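PDB 6NYR: Crov588, which is of unknown function but folds as a circular leucine-rich-repeat solenoid built from FNIP repeats, a shape consistent with a binding scaffold. Local coordinates for residues A[31-36]-A[51-56]; A[63-68]-A[83-88]; A[176-181]-A[194-199]; A[200-205]-A[224-229]. All blocks are in the same frame, centred on the assembly; numbering follows the deposited sequence.

Interaction 1 of 4, residues A[31-36]-A[51-56]; sequences PKIDTI and PSNIKV
Backbone hydrogen bonds set the register between residues 31-36 and 51-56. The carbonyl oxygen of Asp-34 is gripped twice: Lys-55 N lies nearly along the C=O axis, 2.7 Å from Asp-34 O, while Val-56 N reaches the same Asp-34 O in the carbonyl plane at 3.3 Å. One step on, Ile-36 N donates to Val-56 O over 2.8 Å, a fairly straight bond (162°) that closes a parallel bridge between Thr-35 and Val-56. The electrostatic part is a salt bridge, Asp-34 OD1 to Lys-55 NZ at 2.9 Å; the two side chains run alongside each other, and bends at the lysine's last two torsions bring its ammonium onto the carboxylate. Apolar contacts flank the bridge. Thr-35 CG2 lies 3.6 Å from Val-56 CB, the two branched side chains pointing the same way, whereas Ile-36 CD1 crosses Ile-54 CG1 obliquely at 3.9 Å and Ile-33 CD1 touches Ile-54 CG2 more loosely. Asn-53 directs its amide past Ile-33 CG1 to the carbonyl of Leu-28, ending helix 25-28. Short parallel strands, the second entered from a type I turn (Pro-51 to Ile-54), with buried isoleucines behind, are characteristic of stacked coils in a leucine-rich-repeat solenoid.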
loop_
_atom_site.group_PDB
_atom_site.type_symbol
_atom_site.label_atom_id
_atom_site.label_comp_id
_atom_site.label_asym_id
_atom_site.label_seq_id
_atom_site.Cartn_x
_atom_site.Cartn_y
_atom_site.Cartn_z
ATOM N N PRO A 31 31.146 -3.976 -8.629
ATOM C CA PRO A 31 30.649 -3.803 -10.004
ATOM C C PRO A 31 29.170 -4.086 -10.223
ATOM O O PRO A 31 28.709 -3.929 -11.362
ATOM C CB PRO A 31 31.502 -4.798 -10.820
ATOM C CG PRO A 31 32.712 -5.060 -9.984
ATOM C CD PRO A 31 32.229 -4.978 -8.553
ATOM N N LYS A 32 28.400 -4.510 -9.224
ATOM C CA LYS A 32 26.978 -4.762 -9.436
ATOM C C LYS A 32 26.088 -3.604 -8.987
ATOM O O LYS A 32 24.864 -3.711 -9.100
ATOM C CB LYS A 32 26.538 -6.057 -8.746
ATOM C CG LYS A 32 25.360 -6.778 -9.458
ATOM C CD LYS A 32 25.585 -6.924 -10.977
ATOM C CE LYS A 32 25.089 -8.264 -11.523
ATOM N NZ LYS A 32 23.960 -8.123 -12.493
ATOM N N ILE A 33 26.655 -2.510 -8.475
ATOM C CA ILE A 33 25.861 -1.365 -8.033
ATOM C C ILE A 33 25.949 -0.276 -9.092
ATOM O O ILE A 33 27.046 0.089 -9.539
ATOM C CB ILE A 33 26.317 -0.839 -6.659
ATOM C CG1 ILE A 33 27.737 -0.275 -6.715
ATOM C CG2 ILE A 33 26.208 -1.945 -5.609
ATOM C CD1 ILE A 33 28.192 0.351 -5.391
ATOM N N ASP A 34 24.786 0.232 -9.501
ATOM C CA ASP A 34 24.695 1.314 -10.468
ATOM C C ASP A 34 24.510 2.679 -9.831
ATOM O O ASP A 34 24.937 3.688 -10.405
ATOM C CB ASP A 34 23.488 1.096 -11.396
ATOM C CG ASP A 34 23.787 0.196 -12.558
ATOM O OD1 ASP A 34 24.911 0.274 -13.099
ATOM O OD2 ASP A 34 22.888 -0.582 -12.952
ATOM N N THR A 35 23.883 2.728 -8.662
ATOM C CA THR A 35 23.435 3.978 -8.081
ATOM C C THR A 35 23.871 4.074 -6.628
ATOM O O THR A 35 24.104 3.067 -5.955
ATOM C CB THR A 35 21.908 4.104 -8.158
ATOM O OG1 THR A 35 21.326 3.481 -7.007
ATOM C CG2 THR A 35 21.374 3.409 -9.404
ATOM N N ILE A 36 23.974 5.311 -6.156
ATOM C CA ILE A 36 24.144 5.606 -4.741
ATOM C C ILE A 36 22.949 6.443 -4.309
ATOM O O ILE A 36 22.583 7.408 -4.989
ATOM C CB ILE A 36 25.458 6.353 -4.449
ATOM C CG1 ILE A 36 26.658 5.454 -4.732
ATOM C CG2 ILE A 36 25.471 6.830 -3.000
ATOM C CD1 ILE A 36 27.988 6.176 -4.660
ATOM N N PRO A 51 33.884 6.106 -7.410
ATOM C CA PRO A 51 34.373 5.323 -8.551
ATOM C C PRO A 51 33.415 5.467 -9.728
ATOM O O PRO A 51 32.273 5.913 -9.594
ATOM C CB PRO A 51 34.431 3.885 -8.027
ATOM C CG PRO A 51 33.535 3.864 -6.832
ATOM C CD PRO A 51 33.551 5.256 -6.247
ATOM N N SER A 52 33.894 5.060 -10.899
ATOM C CA SER A 52 33.178 5.313 -12.141
ATOM C C SER A 52 32.175 4.224 -12.490
ATOM O O SER A 52 31.564 4.288 -13.561
ATOM C CB SER A 52 34.172 5.479 -13.296
ATOM O OG SER A 52 34.966 4.319 -13.454
ATOM N N ASN A 53 31.992 3.227 -11.623
ATOM C CA ASN A 53 30.947 2.238 -11.860
ATOM C C ASN A 53 29.552 2.769 -11.542
ATOM O O ASN A 53 28.569 2.276 -12.108
ATOM C CB ASN A 53 31.215 0.982 -11.027
ATOM C CG ASN A 53 31.302 1.277 -9.540
ATOM O OD1 ASN A 53 31.664 2.383 -9.134
ATOM N ND2 ASN A 53 30.970 0.284 -8.721
ATOM N N ILE A 54 29.432 3.759 -10.659
ATOM C CA ILE A 54 28.122 4.275 -10.266
ATOM C C ILE A 54 27.757 5.398 -11.224
ATOM O O ILE A 54 28.546 6.322 -11.454
ATOM C CB ILE A 54 28.105 4.719 -8.791
ATOM C CG1 ILE A 54 28.707 6.094 -8.516
ATOM C CG2 ILE A 54 28.792 3.645 -7.915
ATOM C CD1 ILE A 54 27.762 7.250 -8.813
ATOM N N LYS A 55 26.569 5.292 -11.810
ATOM C CA LYS A 55 26.094 6.211 -12.833
ATOM C C LYS A 55 24.941 7.082 -12.365
ATOM O O LYS A 55 24.542 7.997 -13.096
ATOM C CB LYS A 55 25.675 5.405 -14.073
ATOM C CG LYS A 55 26.773 4.449 -14.543
ATOM C CD LYS A 55 26.644 4.069 -16.011
ATOM C CE LYS A 55 25.386 3.243 -16.247
ATOM N NZ LYS A 55 25.403 1.975 -15.453
ATOM N N VAL A 56 24.415 6.834 -11.169
ATOM C CA VAL A 56 23.255 7.536 -10.639
ATOM C C VAL A 56 23.556 7.913 -9.197
ATOM O O VAL A 56 23.951 7.057 -8.397
ATOM C CB VAL A 56 21.984 6.668 -10.715
ATOM C CG1 VAL A 56 20.789 7.422 -10.148
ATOM C CG2 VAL A 56 21.726 6.226 -12.150
#

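Interaction 2 of 4, residues A[63-68]-A[83-88]; sequences SEFNKD and IYKNHS
Lys-85 lays its aliphatic chain alongside Phe-65, with CE 3.7 Å from Phe-65 CE2. Its CG stands anti to the backbone N (chi1 179°), and bends at chi2 and chi4 bring the ammonium round to the backbone: Lys-85 NZ makes a very short 2.5 Å bond to Asn-86 O, nearly along that C=O axis, and a weak one to Lys-67 O. This buried charge is also paired with Glu-91 and makes a cation-pi contact with Tyr-81. Asn-66 crosses Lys-85 at about a right angle, and its OD1 accepts from Asn-86 N at 3.2 Å; the N-H...O angle is almost straight (176°), yet the donor sits above the amide plane. Two waters link the segments: one donates to Ser-63 O and Phe-65 O and weakly accepts from Tyr-84 N, the other donates to Tyr-84 O and weakly accepts from Asn-66 ND2. Tyr-84 CD2 lies 3.6 Å from Glu-64 CA, which sits at the ring edge. An ST turn, Phe-65 N to Ser-63 OG, shapes the first loop. Side-by-side loops following successive strands, tied by asparagine (Asn-66 N also bonds Asn-43 OD1 of the preceding coil) with Phe-65 packed inward on Phe-59, are typical of a leucine-rich-repeat coil stack.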
loop_
_atom_site.group_PDB
_atom_site.type_symbol
_atom_site.label_atom_id
_atom_site.label_comp_id
_atom_site.label_asym_id
_atom_site.label_seq_id
_atom_site.Cartn_x
_atom_site.Cartn_y
_atom_site.Cartn_z
ATOM N N SER A 63 17.689 16.147 1.850
ATOM C CA SER A 63 19.117 16.048 2.125
ATOM C C SER A 63 19.711 17.378 2.576
ATOM O O SER A 63 19.356 18.446 2.071
ATOM C CB SER A 63 19.856 15.561 0.876
ATOM O OG SER A 63 21.154 16.138 0.794
ATOM N N GLU A 64 20.638 17.297 3.529
ATOM C CA GLU A 64 21.342 18.455 4.071
ATOM C C GLU A 64 22.648 18.749 3.333
ATOM O O GLU A 64 23.462 19.539 3.822
ATOM C CB GLU A 64 21.626 18.222 5.558
ATOM C CG GLU A 64 20.374 17.977 6.391
ATOM C CD GLU A 64 20.648 17.931 7.885
ATOM O OE1 GLU A 64 21.807 18.159 8.291
ATOM O OE2 GLU A 64 19.700 17.672 8.658
ATOM N N PHE A 65 22.851 18.144 2.166
ATOM C CA PHE A 65 24.079 18.317 1.401
ATOM C C PHE A 65 24.131 19.692 0.746
ATOM O O PHE A 65 23.206 20.086 0.029
ATOM C CB PHE A 65 24.158 17.210 0.341
ATOM C CG PHE A 65 25.333 17.312 -0.583
ATOM C CD1 PHE A 65 26.578 16.866 -0.184
ATOM C CD2 PHE A 65 25.185 17.826 -1.862
ATOM C CE1 PHE A 65 27.662 16.945 -1.033
ATOM C CE2 PHE A 65 26.266 17.908 -2.718
ATOM C CZ PHE A 65 27.508 17.464 -2.302
ATOM N N ASN A 66 25.224 20.428 1.002
ATOM C CA ASN A 66 25.543 21.633 0.234
ATOM C C ASN A 66 27.067 21.795 0.193
ATOM O O ASN A 66 27.659 22.648 0.855
ATOM C CB ASN A 66 24.885 22.898 0.795
ATOM C CG ASN A 66 25.000 24.085 -0.162
ATOM O OD1 ASN A 66 25.339 23.916 -1.337
ATOM N ND2 ASN A 66 24.713 25.285 0.339
ATOM N N LYS A 67 27.718 20.952 -0.601
ATOM C CA LYS A 67 29.139 21.077 -0.880
ATOM C C LYS A 67 29.338 21.476 -2.337
ATOM O O LYS A 67 28.557 21.088 -3.212
ATOM C CB LYS A 67 29.885 19.764 -0.605
ATOM C CG LYS A 67 29.792 19.267 0.826
ATOM C CD LYS A 67 30.327 20.290 1.811
ATOM C CE LYS A 67 30.417 19.708 3.211
ATOM N NZ LYS A 67 30.729 20.750 4.229
ATOM N N ASP A 68 30.390 22.252 -2.600
ATOM C CA ASP A 68 30.766 22.525 -3.982
ATOM C C ASP A 68 31.126 21.217 -4.672
ATOM O O ASP A 68 31.849 20.386 -4.117
ATOM C CB ASP A 68 31.933 23.508 -4.044
ATOM C CG ASP A 68 31.548 24.892 -3.560
ATOM O OD1 ASP A 68 30.981 25.001 -2.452
ATOM O OD2 ASP A 68 31.809 25.872 -4.293
ATOM N N ILE A 83 17.207 19.627 -0.960
ATOM C CA ILE A 83 16.574 20.887 -0.589
ATOM C C ILE A 83 17.583 21.973 -0.251
ATOM O O ILE A 83 17.302 23.163 -0.448
ATOM C CB ILE A 83 15.615 20.640 0.590
ATOM C CG1 ILE A 83 14.746 21.871 0.857
ATOM C CG2 ILE A 83 16.402 20.293 1.857
ATOM C CD1 ILE A 83 13.652 22.070 -0.165
ATOM N N TYR A 84 18.751 21.610 0.265
ATOM C CA TYR A 84 19.712 22.591 0.747
ATOM C C TYR A 84 20.840 22.868 -0.242
ATOM O O TYR A 84 21.706 23.701 0.047
ATOM C CB TYR A 84 20.297 22.118 2.085
ATOM C CG TYR A 84 19.407 22.340 3.292
ATOM C CD1 TYR A 84 18.841 23.587 3.547
ATOM C CD2 TYR A 84 19.139 21.307 4.180
ATOM C CE1 TYR A 84 18.034 23.797 4.654
ATOM C CE2 TYR A 84 18.326 21.509 5.291
ATOM C CZ TYR A 84 17.780 22.752 5.520
ATOM O OH TYR A 84 16.979 22.949 6.622
ATOM N N LYS A 85 20.842 22.217 -1.402
ATOM C CA LYS A 85 21.947 22.340 -2.344
ATOM C C LYS A 85 21.783 23.569 -3.229
ATOM O O LYS A 85 20.721 23.788 -3.818
ATOM C CB LYS A 85 22.039 21.083 -3.208
ATOM C CG LYS A 85 23.152 21.101 -4.250
ATOM C CD LYS A 85 24.530 21.189 -3.605
ATOM C CE LYS A 85 25.640 21.013 -4.639
ATOM N NZ LYS A 85 26.257 22.302 -5.070
ATOM N N ASN A 86 22.843 24.366 -3.317
ATOM C CA ASN A 86 22.940 25.497 -4.228
ATOM C C ASN A 86 23.882 25.148 -5.375
ATOM O O ASN A 86 24.573 24.127 -5.354
ATOM C CB ASN A 86 23.440 26.742 -3.483
ATOM C CG ASN A 86 23.053 28.035 -4.176
ATOM O OD1 ASN A 86 22.688 28.044 -5.351
ATOM N ND2 ASN A 86 23.133 29.140 -3.444
ATOM N N HIS A 87 23.903 26.011 -6.389
ATOM C CA HIS A 87 24.854 25.873 -7.479
ATOM C C HIS A 87 25.360 27.247 -7.899
ATOM O O HIS A 87 24.626 28.239 -7.878
ATOM C CB HIS A 87 24.249 25.186 -8.721
ATOM C CG HIS A 87 23.741 23.802 -8.466
ATOM N ND1 HIS A 87 24.579 22.722 -8.275
ATOM C CD2 HIS A 87 22.480 23.318 -8.382
ATOM C CE1 HIS A 87 23.853 21.637 -8.071
ATOM N NE2 HIS A 87 22.577 21.971 -8.134
ATOM N N SER A 88 26.630 27.291 -8.298
ATOM C CA SER A 88 27.151 28.369 -9.128
ATOM C C SER A 88 27.071 27.929 -10.588
ATOM O O SER A 88 26.998 26.734 -10.891
ATOM C CB SER A 88 28.594 28.712 -8.762
ATOM O OG SER A 88 29.500 27.828 -9.387
HETATM O O HOH W 1 20.787 18.950 -0.253
HETATM O O HOH W 2 22.501 25.597 1.760
#

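Interaction 3 of 4, residues A[176-181]-A[194-199]; sequences QKITEN and RNFNQK
Gln-198 CG presses to 3.4 Å from Lys-177 CA as the two side chains cross obliquely. Lys-177 answers with its own methylenes: CG is anti to the backbone N (chi1 -177°), and a bend at chi2 carries CE to 3.2 Å from Lys-199 O, while Lys-177 NZ stays 4.1 Å from that oxygen. Farther in, the Phe-196 ring presents its edge to a carbonyl, CE1 lying 3.5 Å from Gln-176 O near the ring plane, and Ile-178 CD1 touches the same CE1 loosely at 4.4 Å. A water bridges the two segments, donating to Ile-178 O at 3.1 Å and weakly to Lys-199 O.

The next shell holds these groups in position. Gln-198 N lies over the centre of one Phe-196 ring face, 3.9 Å above it, and Phe-192 stacks with the ring. Asn-175 OD1 accepts from both Gln-198 NE2 and Asn-197 N, which fixes the amide end of the glutamine, and Lys-199 NZ bonds to Gln-220 in the following coil. With carbon chains and a ring edge meeting carbonyl oxygens, and direct hydrogen bonding left to the flanking asparagine, the two segments cohere mainly by van der Waals packing, with a water bridge whose Lys-199 arm is weak.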
loop_
_atom_site.group_PDB
_atom_site.type_symbol
_atom_site.label_atom_id
_atom_site.label_comp_id
_atom_site.label_asym_id
_atom_site.label_seq_id
_atom_site.Cartn_x
_atom_site.Cartn_y
_atom_site.Cartn_z
ATOM N N GLN A 176 1.678 32.070 -16.541
ATOM C CA GLN A 176 1.907 32.969 -17.661
ATOM C C GLN A 176 1.182 32.446 -18.894
ATOM O O GLN A 176 1.008 31.237 -19.066
ATOM C CB GLN A 176 3.401 33.128 -17.982
ATOM C CG GLN A 176 4.235 33.758 -16.882
ATOM C CD GLN A 176 3.881 35.211 -16.629
ATOM O OE1 GLN A 176 3.508 35.949 -17.547
ATOM N NE2 GLN A 176 4.003 35.634 -15.375
ATOM N N LYS A 177 0.781 33.374 -19.762
ATOM C CA LYS A 177 0.092 33.008 -20.992
ATOM C C LYS A 177 0.986 32.124 -21.850
ATOM O O LYS A 177 2.210 32.289 -21.886
ATOM C CB LYS A 177 -0.316 34.270 -21.753
ATOM C CG LYS A 177 -1.116 34.026 -23.029
ATOM C CD LYS A 177 -2.374 33.210 -22.772
ATOM C CE LYS A 177 -3.115 32.904 -24.073
ATOM N NZ LYS A 177 -3.933 34.053 -24.557
ATOM N N ILE A 178 0.361 31.168 -22.531
ATOM C CA ILE A 178 1.021 30.311 -23.509
ATOM C C ILE A 178 0.392 30.591 -24.864
ATOM O O ILE A 178 -0.808 30.352 -25.056
ATOM C CB ILE A 178 0.904 28.820 -23.146
ATOM C CG1 ILE A 178 1.708 28.541 -21.879
ATOM C CG2 ILE A 178 1.351 27.948 -24.309
ATOM C CD1 ILE A 178 1.529 27.146 -21.338
ATOM N N THR A 179 1.197 31.093 -25.803
ATOM C CA THR A 179 0.682 31.515 -27.093
ATOM C C THR A 179 1.072 30.520 -28.194
ATOM O O THR A 179 1.639 29.452 -27.936
ATOM C CB THR A 179 1.178 32.922 -27.456
ATOM O OG1 THR A 179 2.605 32.909 -27.619
ATOM C CG2 THR A 179 0.802 33.929 -26.383
ATOM N N GLU A 180 0.777 30.902 -29.435
ATOM C CA GLU A 180 0.935 30.031 -30.593
ATOM C C GLU A 180 2.398 29.679 -30.826
ATOM O O GLU A 180 3.289 30.526 -30.712
ATOM C CB GLU A 180 0.342 30.752 -31.810
ATOM C CG GLU A 180 -0.167 29.898 -32.944
ATOM C CD GLU A 180 -1.140 30.676 -33.838
ATOM O OE1 GLU A 180 -1.642 31.732 -33.398
ATOM O OE2 GLU A 180 -1.396 30.233 -34.976
ATOM N N ASN A 181 2.635 28.404 -31.140
ATOM C CA ASN A 181 3.946 27.884 -31.514
ATOM C C ASN A 181 4.955 27.925 -30.371
ATOM O O ASN A 181 6.168 27.931 -30.616
ATOM C CB ASN A 181 4.516 28.628 -32.728
ATOM C CG ASN A 181 3.578 28.609 -33.919
ATOM O OD1 ASN A 181 2.897 29.594 -34.192
ATOM N ND2 ASN A 181 3.532 27.484 -34.626
ATOM N N ARG A 194 -0.621 24.507 -9.730
ATOM C CA ARG A 194 -1.677 25.114 -8.930
ATOM C C ARG A 194 -2.250 26.369 -9.580
ATOM O O ARG A 194 -3.458 26.468 -9.818
ATOM C CB ARG A 194 -1.124 25.467 -7.545
ATOM C CG ARG A 194 -2.155 25.555 -6.436
ATOM C CD ARG A 194 -1.484 25.923 -5.116
ATOM N NE ARG A 194 -0.749 27.183 -5.260
ATOM C CZ ARG A 194 0.056 27.704 -4.341
ATOM N NH1 ARG A 194 0.238 27.080 -3.187
ATOM N NH2 ARG A 194 0.678 28.852 -4.578
ATOM N N ASN A 195 -1.394 27.345 -9.867
ATOM C CA ASN A 195 -1.846 28.704 -10.129
ATOM C C ASN A 195 -2.090 29.011 -11.598
ATOM O O ASN A 195 -2.487 30.139 -11.911
ATOM C CB ASN A 195 -0.831 29.709 -9.567
ATOM C CG ASN A 195 -0.819 29.735 -8.056
ATOM O OD1 ASN A 195 -1.537 28.971 -7.408
ATOM N ND2 ASN A 195 0.003 30.603 -7.481
ATOM N N PHE A 196 -1.850 28.073 -12.506
ATOM C CA PHE A 196 -2.080 28.373 -13.908
ATOM C C PHE A 196 -3.574 28.579 -14.150
ATOM O O PHE A 196 -4.369 27.644 -14.001
ATOM C CB PHE A 196 -1.563 27.264 -14.815
ATOM C CG PHE A 196 -1.833 27.525 -16.264
ATOM C CD1 PHE A 196 -1.002 28.356 -16.997
ATOM C CD2 PHE A 196 -2.932 26.970 -16.888
ATOM C CE1 PHE A 196 -1.254 28.614 -18.330
ATOM C CE2 PHE A 196 -3.193 27.221 -18.223
ATOM C CZ PHE A 196 -2.354 28.046 -18.946
ATOM N N ASN A 197 -3.951 29.802 -14.540
ATOM C CA ASN A 197 -5.340 30.155 -14.831
ATOM C C ASN A 197 -5.307 31.159 -15.988
ATOM O O ASN A 197 -5.661 32.325 -15.859
ATOM C CB ASN A 197 -6.052 30.721 -13.603
ATOM C CG ASN A 197 -7.539 30.910 -13.833
ATOM O OD1 ASN A 197 -8.113 30.347 -14.768
ATOM N ND2 ASN A 197 -8.173 31.703 -12.979
ATOM N N GLN A 198 -4.862 30.683 -17.145
ATOM C CA GLN A 198 -4.647 31.498 -18.333
ATOM C C GLN A 198 -5.447 30.905 -19.485
ATOM O O GLN A 198 -5.582 29.682 -19.595
ATOM C CB GLN A 198 -3.151 31.541 -18.668
ATOM C CG GLN A 198 -2.541 32.925 -18.860
ATOM C CD GLN A 198 -3.045 33.959 -17.876
ATOM O OE1 GLN A 198 -3.696 34.928 -18.271
ATOM N NE2 GLN A 198 -2.760 33.762 -16.595
ATOM N N LYS A 199 -5.993 31.774 -20.331
ATOM C CA LYS A 199 -6.746 31.309 -21.486
ATOM C C LYS A 199 -5.873 30.440 -22.383
ATOM O O LYS A 199 -4.657 30.631 -22.484
ATOM C CB LYS A 199 -7.299 32.488 -22.285
ATOM C CG LYS A 199 -8.541 33.149 -21.694
ATOM C CD LYS A 199 -8.822 34.484 -22.387
ATOM C CE LYS A 199 -10.203 35.032 -22.047
ATOM N NZ LYS A 199 -10.473 35.120 -20.586
HETATM O O HOH W 3 -3.814 30.226 -25.834
#

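Interaction 4 of 4, residues A[200-205]-A[224-229]; sequences ITENVL and ENVLPN
Val-226 forms the tight centre of this contact. Its CG1, anti to the backbone N (chi1 177°), meets Ile-200 CG2 at 3.5 Å, the two branched side chains crossing obliquely, and the same methyl lies 3.5 Å from Ile-200 O. The second branch, CG2, rests more loosely against the backbone at Thr-201 and Glu-202. Leu-205 continues the packed side: CD1 comes within 3.5 Å of Val-226 O and 3.9 Å of Leu-227 CD2, the two leucines running side by side in the same direction, while CB packs against Pro-228 CD at 3.8 Å. Both leucines also touch Leu-212 of strand 211-213, so this part of the contact faces into the solenoid core.

The outer side is far looser. Glu-202, at the second position of the type II turn from Thr-201 to Val-204, extends beyond CG along the neighbouring coil; its CG passes 3.8 Å from Asn-225 O, and OE2 ends 3.7 Å from Glu-224 O, two acceptors that would form no bond while the carboxylate is ionised. Glu-202 OE2 and Glu-224 OE1 stand 6.8 Å apart, two exposed like charges that would probably repel mildly, with solvent to screen them. Cohesion therefore comes from methyl, methylene and proline-ring packing on the buried side, whereas the acidic outer side contributes van der Waals contact at most and may even oppose close approach.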
loop_
_atom_site.group_PDB
_atom_site.type_symbol
_atom_site.label_atom_id
_atom_site.label_comp_id
_atom_site.label_asym_id
_atom_site.label_seq_id
_atom_site.Cartn_x
_atom_site.Cartn_y
_atom_site.Cartn_z
ATOM N N ILE A 200 -6.507 29.452 -23.010
ATOM C CA ILE A 200 -5.871 28.611 -24.017
ATOM C C ILE A 200 -6.686 28.737 -25.294
ATOM O O ILE A 200 -7.870 28.382 -25.317
ATOM C CB ILE A 200 -5.767 27.143 -23.570
ATOM C CG1 ILE A 200 -4.892 27.063 -22.321
ATOM C CG2 ILE A 200 -5.206 26.284 -24.691
ATOM C CD1 ILE A 200 -4.610 25.659 -21.844
ATOM N N THR A 201 -6.059 29.252 -26.347
ATOM C CA THR A 201 -6.742 29.490 -27.607
ATOM C C THR A 201 -6.349 28.424 -28.631
ATOM O O THR A 201 -5.601 27.487 -28.346
ATOM C CB THR A 201 -6.424 30.889 -28.137
ATOM O OG1 THR A 201 -5.019 30.994 -28.396
ATOM C CG2 THR A 201 -6.829 31.952 -27.129
ATOM N N GLU A 202 -6.866 28.583 -29.846
ATOM C CA GLU A 202 -6.594 27.645 -30.925
ATOM C C GLU A 202 -5.127 27.698 -31.331
ATOM O O GLU A 202 -4.443 28.707 -31.153
ATOM C CB GLU A 202 -7.480 27.964 -32.130
ATOM C CG GLU A 202 -8.965 28.016 -31.799
ATOM C CD GLU A 202 -9.821 28.414 -32.988
ATOM O OE1 GLU A 202 -9.316 28.367 -34.132
ATOM O OE2 GLU A 202 -10.997 28.773 -32.773
ATOM N N ASN A 203 -4.650 26.589 -31.892
ATOM C CA ASN A 203 -3.289 26.479 -32.406
ATOM C C ASN A 203 -2.240 26.703 -31.323
ATOM O O ASN A 203 -1.093 27.052 -31.625
ATOM C CB ASN A 203 -3.057 27.458 -33.562
ATOM C CG ASN A 203 -3.987 27.208 -34.732
ATOM O OD1 ASN A 203 -4.186 26.067 -35.149
ATOM N ND2 ASN A 203 -4.567 28.277 -35.267
ATOM N N VAL A 204 -2.618 26.511 -30.065
ATOM C CA VAL A 204 -1.685 26.569 -28.951
ATOM C C VAL A 204 -1.272 25.177 -28.496
ATOM O O VAL A 204 -0.094 24.929 -28.242
ATOM C CB VAL A 204 -2.304 27.376 -27.789
ATOM C CG1 VAL A 204 -1.444 27.272 -26.546
ATOM C CG2 VAL A 204 -2.495 28.833 -28.199
ATOM N N LEU A 205 -2.224 24.264 -28.376
ATOM C CA LEU A 205 -1.914 22.883 -28.020
ATOM C C LEU A 205 -1.482 22.113 -29.263
ATOM O O LEU A 205 -2.177 22.156 -30.284
ATOM C CB LEU A 205 -3.119 22.217 -27.368
ATOM C CG LEU A 205 -3.538 22.833 -26.028
ATOM C CD1 LEU A 205 -4.799 22.170 -25.500
ATOM C CD2 LEU A 205 -2.408 22.748 -25.013
ATOM N N GLU A 224 -14.128 25.481 -29.189
ATOM C CA GLU A 224 -13.958 24.530 -30.276
ATOM C C GLU A 224 -12.540 24.596 -30.826
ATOM O O GLU A 224 -11.937 25.669 -30.911
ATOM C CB GLU A 224 -14.949 24.822 -31.401
ATOM C CG GLU A 224 -16.404 24.600 -31.053
ATOM C CD GLU A 224 -17.337 25.074 -32.154
ATOM O OE1 GLU A 224 -16.847 25.385 -33.260
ATOM O OE2 GLU A 224 -18.558 25.143 -31.908
ATOM N N ASN A 225 -12.018 23.436 -31.215
ATOM C CA ASN A 225 -10.749 23.335 -31.930
ATOM C C ASN A 225 -9.569 23.846 -31.113
ATOM O O ASN A 225 -8.538 24.229 -31.677
ATOM C CB ASN A 225 -10.825 24.083 -33.269
ATOM C CG ASN A 225 -11.879 23.509 -34.199
ATOM O OD1 ASN A 225 -12.773 24.220 -34.658
ATOM N ND2 ASN A 225 -11.783 22.213 -34.472
ATOM N N VAL A 226 -9.703 23.859 -29.791
ATOM C CA VAL A 226 -8.574 24.148 -28.914
ATOM C C VAL A 226 -7.877 22.863 -28.491
ATOM O O VAL A 226 -6.648 22.811 -28.415
ATOM C CB VAL A 226 -9.050 24.956 -27.692
ATOM C CG1 VAL A 226 -7.895 25.197 -26.735
ATOM C CG2 VAL A 226 -9.671 26.272 -28.133
ATOM N N LEU A 227 -8.647 21.818 -28.216
ATOM C CA LEU A 227 -8.120 20.524 -27.796
ATOM C C LEU A 227 -7.768 19.691 -29.021
ATOM O O LEU A 227 -8.613 19.525 -29.912
ATOM C CB LEU A 227 -9.144 19.791 -26.946
ATOM C CG LEU A 227 -9.506 20.450 -25.612
ATOM C CD1 LEU A 227 -10.614 19.703 -24.905
ATOM C CD2 LEU A 227 -8.264 20.522 -24.732
ATOM N N PRO A 228 -6.545 19.175 -29.111
ATOM C CA PRO A 228 -6.151 18.450 -30.325
ATOM C C PRO A 228 -6.844 17.101 -30.439
ATOM O O PRO A 228 -7.240 16.488 -29.444
ATOM C CB PRO A 228 -4.634 18.287 -30.171
ATOM C CG PRO A 228 -4.386 18.375 -28.690
ATOM C CD PRO A 228 -5.436 19.303 -28.143
ATOM N N ASN A 229 -6.978 16.639 -31.685
ATOM C CA ASN A 229 -7.621 15.360 -31.967
ATOM C C ASN A 229 -6.779 14.162 -31.548
ATOM O O ASN A 229 -7.190 13.025 -31.808
ATOM C CB ASN A 229 -7.964 15.250 -33.459
ATOM C CG ASN A 229 -9.174 16.082 -33.840
ATOM O OD1 ASN A 229 -10.118 16.217 -33.058
ATOM N ND2 ASN A 229 -9.162 16.632 -35.051
#

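The four contacts come in series along the chain and each joins neighbouring coils of the same solenoid. Interactions 1 and 2 lie near the N-terminal end, their centres 21 Å apart and without touching; 1 includes strand 35-37 and the start of 56-58, and 2 joins loops that follow strands 56-58 and 78-80. Interactions 3 and 4 lie farther round the ring, with centres 13 Å apart, and meet directly where Glu-180 and Ile-178 pack on Asn-203 and Val-204. Interaction 3 leads from the loop after strand 167-169 to that after 189-191, and interaction 4 from there to the loop after 211-213. Such neighbour-to-neighbour contacts, repeated between successive coils, build the circular architecture.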